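Local coordinates for protein DraIII (Deinococcus radiophilus, PDB 4L0K) that is a type II restriction endonuclease that cuts double-stranded DNA at a specific sequence, probably through a nuclease domain of the His-Me finger clan, at residues M1-K9 against K21-C32. Numbering follows the deposited sequence.
Sequences MELCHKTVK and KCQLPLGHSGKC
Cys4, Cys22 and Cys32 bring their SG atoms together at the centre of this contact, with Cys4 SG 2.1 Å from Cys22 SG. All three pairs are modelled at disulfide distance, but one sulfur cannot sustain two such bonds, so this bonding is doubtful. The His28 ring comes edge-on to the cluster, in crowded and equally doubtful geometry. Three cysteines and a histidine resemble a zinc-binding set; a lost or unmodelled metal is possible, but none is in the model and the sulfurs stand too close together to be ligands as built. Cys4 and Cys22 each hold SG anti to the backbone N (chi1 -171° and -168°), which directs both sulfurs to the common centre. Backbone bonds tighten this part: Cys4 N reaches Leu24 O at 2.6 Å, and Cys22 N reaches Lys6 O at 2.8 Å. Cys22 O takes His5 N at 2.9 Å plus a weak bond from His5 ND1. Val8 packs its CG2 branch 3.4 Å from Cys22 N. Beside this, Lys21 CD sits over one His5 ring face (CH-pi), 4.1 Å from the centroid. On the looser, exposed flank Leu26 N bonds Glu2 O at 2.8 Å, while Leu26 CD2 lies alongside Glu2 CB at 4.0 Å. Lys21 NZ bridges to Asp113, and Gln23 OE1 bonds Arg120 of helix 112-126. Met1 and Leu3 lean on Phe146 of helix 137-147, and weak strand 7-8 pairs antiparallel with strand 20-21, Thr7 opposite Lys21.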
loop_
_atom_site.group_PDB
_atom_site.type_symbol
_atom_site.label_atom_id
_atom_site.label_comp_id
_atom_site.label_asym_id
_atom_site.label_seq_id
_atom_site.Cartn_x
_atom_site.Cartn_y
_atom_site.Cartn_z
ATOM N N MET A 1 25.127 -13.255 -26.928
ATOM C CA MET A 1 24.737 -14.362 -27.795
ATOM C C MET A 1 23.570 -13.988 -28.701
ATOM O O MET A 1 22.897 -12.974 -28.491
ATOM C CB MET A 1 24.339 -15.581 -26.961
ATOM C CG MET A 1 23.126 -15.340 -26.077
ATOM S SD MET A 1 22.594 -16.822 -25.205
ATOM C CE MET A 1 24.165 -17.503 -24.677
ATOM N N GLU A 2 23.340 -14.821 -29.712
ATOM C CA GLU A 2 22.146 -14.724 -30.539
ATOM C C GLU A 2 21.201 -15.845 -30.105
ATOM O O GLU A 2 21.639 -16.978 -29.878
ATOM C CB GLU A 2 22.508 -14.875 -32.021
ATOM C CG GLU A 2 21.674 -14.022 -32.976
ATOM C CD GLU A 2 22.157 -12.579 -33.039
ATOM O OE1 GLU A 2 21.566 -11.705 -32.358
ATOM O OE2 GLU A 2 23.138 -12.316 -33.772
ATOM N N LEU A 3 19.915 -15.534 -29.990
ATOM C CA LEU A 3 18.938 -16.504 -29.494
ATOM C C LEU A 3 18.191 -17.240 -30.620
ATOM O O LEU A 3 18.052 -16.696 -31.715
ATOM C CB LEU A 3 17.933 -15.808 -28.577
ATOM C CG LEU A 3 18.483 -15.097 -27.337
ATOM C CD1 LEU A 3 17.356 -14.382 -26.615
ATOM C CD2 LEU A 3 19.196 -16.072 -26.406
ATOM N N CYS A 4 17.738 -18.468 -30.330
ATOM C CA CYS A 4 16.915 -19.299 -31.224
ATOM C C CYS A 4 15.827 -18.431 -31.849
ATOM O O CYS A 4 15.838 -18.173 -33.054
ATOM C CB CYS A 4 16.302 -20.476 -30.418
ATOM S SG CYS A 4 15.388 -21.885 -31.262
ATOM N N HIS A 5 14.917 -17.943 -31.008
ATOM C CA HIS A 5 13.765 -17.148 -31.450
ATOM C C HIS A 5 12.779 -17.892 -32.358
ATOM O O HIS A 5 11.823 -17.294 -32.857
ATOM C CB HIS A 5 14.191 -15.815 -32.083
ATOM C CG HIS A 5 14.271 -14.682 -31.105
ATOM N ND1 HIS A 5 14.399 -14.880 -29.746
ATOM C CD2 HIS A 5 14.222 -13.342 -31.288
ATOM C CE1 HIS A 5 14.433 -13.709 -29.135
ATOM N NE2 HIS A 5 14.326 -12.760 -30.048
ATOM N N LYS A 6 12.999 -19.188 -32.565
ATOM C CA LYS A 6 12.007 -20.010 -33.270
ATOM C C LYS A 6 10.719 -20.100 -32.446
ATOM O O LYS A 6 10.768 -20.131 -31.216
ATOM C CB LYS A 6 12.558 -21.411 -33.584
ATOM C CG LYS A 6 13.633 -21.433 -34.684
ATOM C CD LYS A 6 13.715 -22.785 -35.396
ATOM C CE LYS A 6 14.435 -23.836 -34.564
ATOM N NZ LYS A 6 14.688 -25.073 -35.367
ATOM N N THR A 7 9.571 -20.135 -33.119
ATOM C CA THR A 7 8.277 -20.208 -32.437
ATOM C C THR A 7 8.134 -21.460 -31.566
ATOM O O THR A 7 8.360 -22.575 -32.023
ATOM C CB THR A 7 7.122 -20.133 -33.438
ATOM O OG1 THR A 7 7.239 -18.926 -34.198
ATOM C CG2 THR A 7 5.774 -20.143 -32.725
ATOM N N VAL A 8 7.785 -21.262 -30.299
ATOM C CA VAL A 8 7.649 -22.375 -29.366
ATOM C C VAL A 8 6.210 -22.879 -29.355
ATOM O O VAL A 8 5.275 -22.099 -29.132
ATOM C CB VAL A 8 8.080 -21.984 -27.922
ATOM C CG1 VAL A 8 7.730 -23.092 -26.931
ATOM C CG2 VAL A 8 9.577 -21.664 -27.856
ATOM N N LYS A 9 6.045 -24.179 -29.607
ATOM C CA LYS A 9 4.733 -24.828 -29.569
ATOM C C LYS A 9 4.024 -24.608 -28.237
ATOM O O LYS A 9 4.606 -24.814 -27.177
ATOM C CB LYS A 9 4.867 -26.327 -29.850
ATOM C CG LYS A 9 5.429 -26.630 -31.226
ATOM C CD LYS A 9 5.513 -28.124 -31.492
ATOM C CE LYS A 9 5.971 -28.405 -32.922
ATOM N NZ LYS A 9 6.058 -29.866 -33.204
ATOM N N LYS A 21 8.605 -17.398 -28.052
ATOM C CA LYS A 21 9.875 -17.563 -28.753
ATOM C C LYS A 21 10.900 -18.422 -28.019
ATOM O O LYS A 21 10.953 -18.428 -26.794
ATOM C CB LYS A 21 10.479 -16.202 -29.110
ATOM C CG LYS A 21 9.499 -15.222 -29.759
ATOM C CD LYS A 21 10.222 -13.923 -30.116
ATOM C CE LYS A 21 9.276 -12.723 -30.197
ATOM N NZ LYS A 21 10.035 -11.432 -30.350
ATOM N N CYS A 22 11.701 -19.149 -28.795
ATOM C CA CYS A 22 12.827 -19.946 -28.300
ATOM C C CYS A 22 13.827 -19.007 -27.608
ATOM O O CYS A 22 14.200 -17.977 -28.168
ATOM C CB CYS A 22 13.481 -20.646 -29.506
ATOM S SG CYS A 22 14.704 -21.989 -29.310
ATOM N N GLN A 23 14.256 -19.342 -26.396
ATOM C CA GLN A 23 15.256 -18.507 -25.744
ATOM C C GLN A 23 16.591 -19.242 -25.562
ATOM O O GLN A 23 17.493 -18.751 -24.877
ATOM C CB GLN A 23 14.717 -17.934 -24.420
ATOM C CG GLN A 23 13.400 -17.147 -24.569
ATOM C CD GLN A 23 13.590 -15.789 -25.225
ATOM O OE1 GLN A 23 14.653 -15.185 -25.119
ATOM N NE2 GLN A 23 12.560 -15.304 -25.905
ATOM N N LEU A 24 16.701 -20.421 -26.177
ATOM C CA LEU A 24 17.972 -21.150 -26.263
ATOM C C LEU A 24 18.894 -20.418 -27.225
ATOM O O LEU A 24 18.413 -19.659 -28.077
ATOM C CB LEU A 24 17.745 -22.579 -26.773
ATOM C CG LEU A 24 17.589 -23.703 -25.751
ATOM C CD1 LEU A 24 18.576 -23.569 -24.567
ATOM C CD2 LEU A 24 16.162 -23.776 -25.264
ATOM N N PRO A 25 20.218 -20.618 -27.088
ATOM C CA PRO A 25 21.175 -20.046 -28.052
ATOM C C PRO A 25 20.876 -20.502 -29.486
ATOM O O PRO A 25 20.420 -21.630 -29.665
ATOM C CB PRO A 25 22.521 -20.616 -27.587
ATOM C CG PRO A 25 22.334 -20.867 -26.130
ATOM C CD PRO A 25 20.904 -21.334 -25.999
ATOM N N LEU A 26 21.129 -19.638 -30.468
ATOM C CA LEU A 26 20.851 -19.916 -31.883
ATOM C C LEU A 26 21.322 -21.300 -32.352
ATOM O O LEU A 26 20.616 -21.972 -33.109
ATOM C CB LEU A 26 21.458 -18.808 -32.760
ATOM C CG LEU A 26 21.123 -18.730 -34.258
ATOM C CD1 LEU A 26 19.612 -18.675 -34.514
ATOM C CD2 LEU A 26 21.819 -17.522 -34.872
ATOM N N GLY A 27 22.500 -21.722 -31.888
ATOM C CA GLY A 27 23.039 -23.042 -32.201
ATOM C C GLY A 27 22.056 -24.171 -31.926
ATOM O O GLY A 27 21.420 -24.673 -32.856
ATOM N N HIS A 28 21.991 -24.603 -30.664
ATOM C CA HIS A 28 20.780 -25.199 -30.103
ATOM C C HIS A 28 20.558 -26.688 -30.379
ATOM O O HIS A 28 19.893 -27.064 -31.343
ATOM C CB HIS A 28 19.614 -24.365 -30.602
ATOM C CG HIS A 28 18.279 -24.738 -30.042
ATOM N ND1 HIS A 28 17.999 -25.940 -29.430
ATOM C CD2 HIS A 28 17.128 -24.042 -30.054
ATOM C CE1 HIS A 28 16.723 -25.967 -29.087
ATOM N NE2 HIS A 28 16.172 -24.828 -29.460
ATOM N N SER A 29 21.036 -27.523 -29.466
ATOM C CA SER A 29 21.030 -28.962 -29.667
ATOM C C SER A 29 19.824 -29.733 -29.101
ATOM O O SER A 29 20.004 -30.766 -28.461
ATOM C CB SER A 29 22.325 -29.543 -29.096
ATOM O OG SER A 29 22.298 -30.962 -29.123
ATOM N N GLY A 30 18.603 -29.266 -29.340
ATOM C CA GLY A 30 17.443 -30.012 -28.874
ATOM C C GLY A 30 16.115 -29.388 -29.238
ATOM O O GLY A 30 16.019 -28.692 -30.243
ATOM N N LYS A 31 15.088 -29.643 -28.426
ATOM C CA LYS A 31 13.771 -29.029 -28.630
ATOM C C LYS A 31 13.758 -27.582 -28.128
ATOM O O LYS A 31 14.381 -27.261 -27.120
ATOM C CB LYS A 31 12.661 -29.844 -27.959
ATOM C CG LYS A 31 12.639 -29.740 -26.444
ATOM C CD LYS A 31 11.233 -29.450 -25.911
ATOM C CE LYS A 31 10.459 -30.728 -25.589
ATOM N NZ LYS A 31 9.186 -30.432 -24.863
ATOM N N CYS A 32 13.055 -26.716 -28.847
ATOM C CA CYS A 32 13.138 -25.283 -28.617
ATOM C C CYS A 32 12.241 -24.855 -27.420
ATOM O O CYS A 32 11.065 -25.211 -27.353
ATOM C CB CYS A 32 12.885 -24.514 -29.951
ATOM S SG CYS A 32 14.353 -23.514 -30.618
#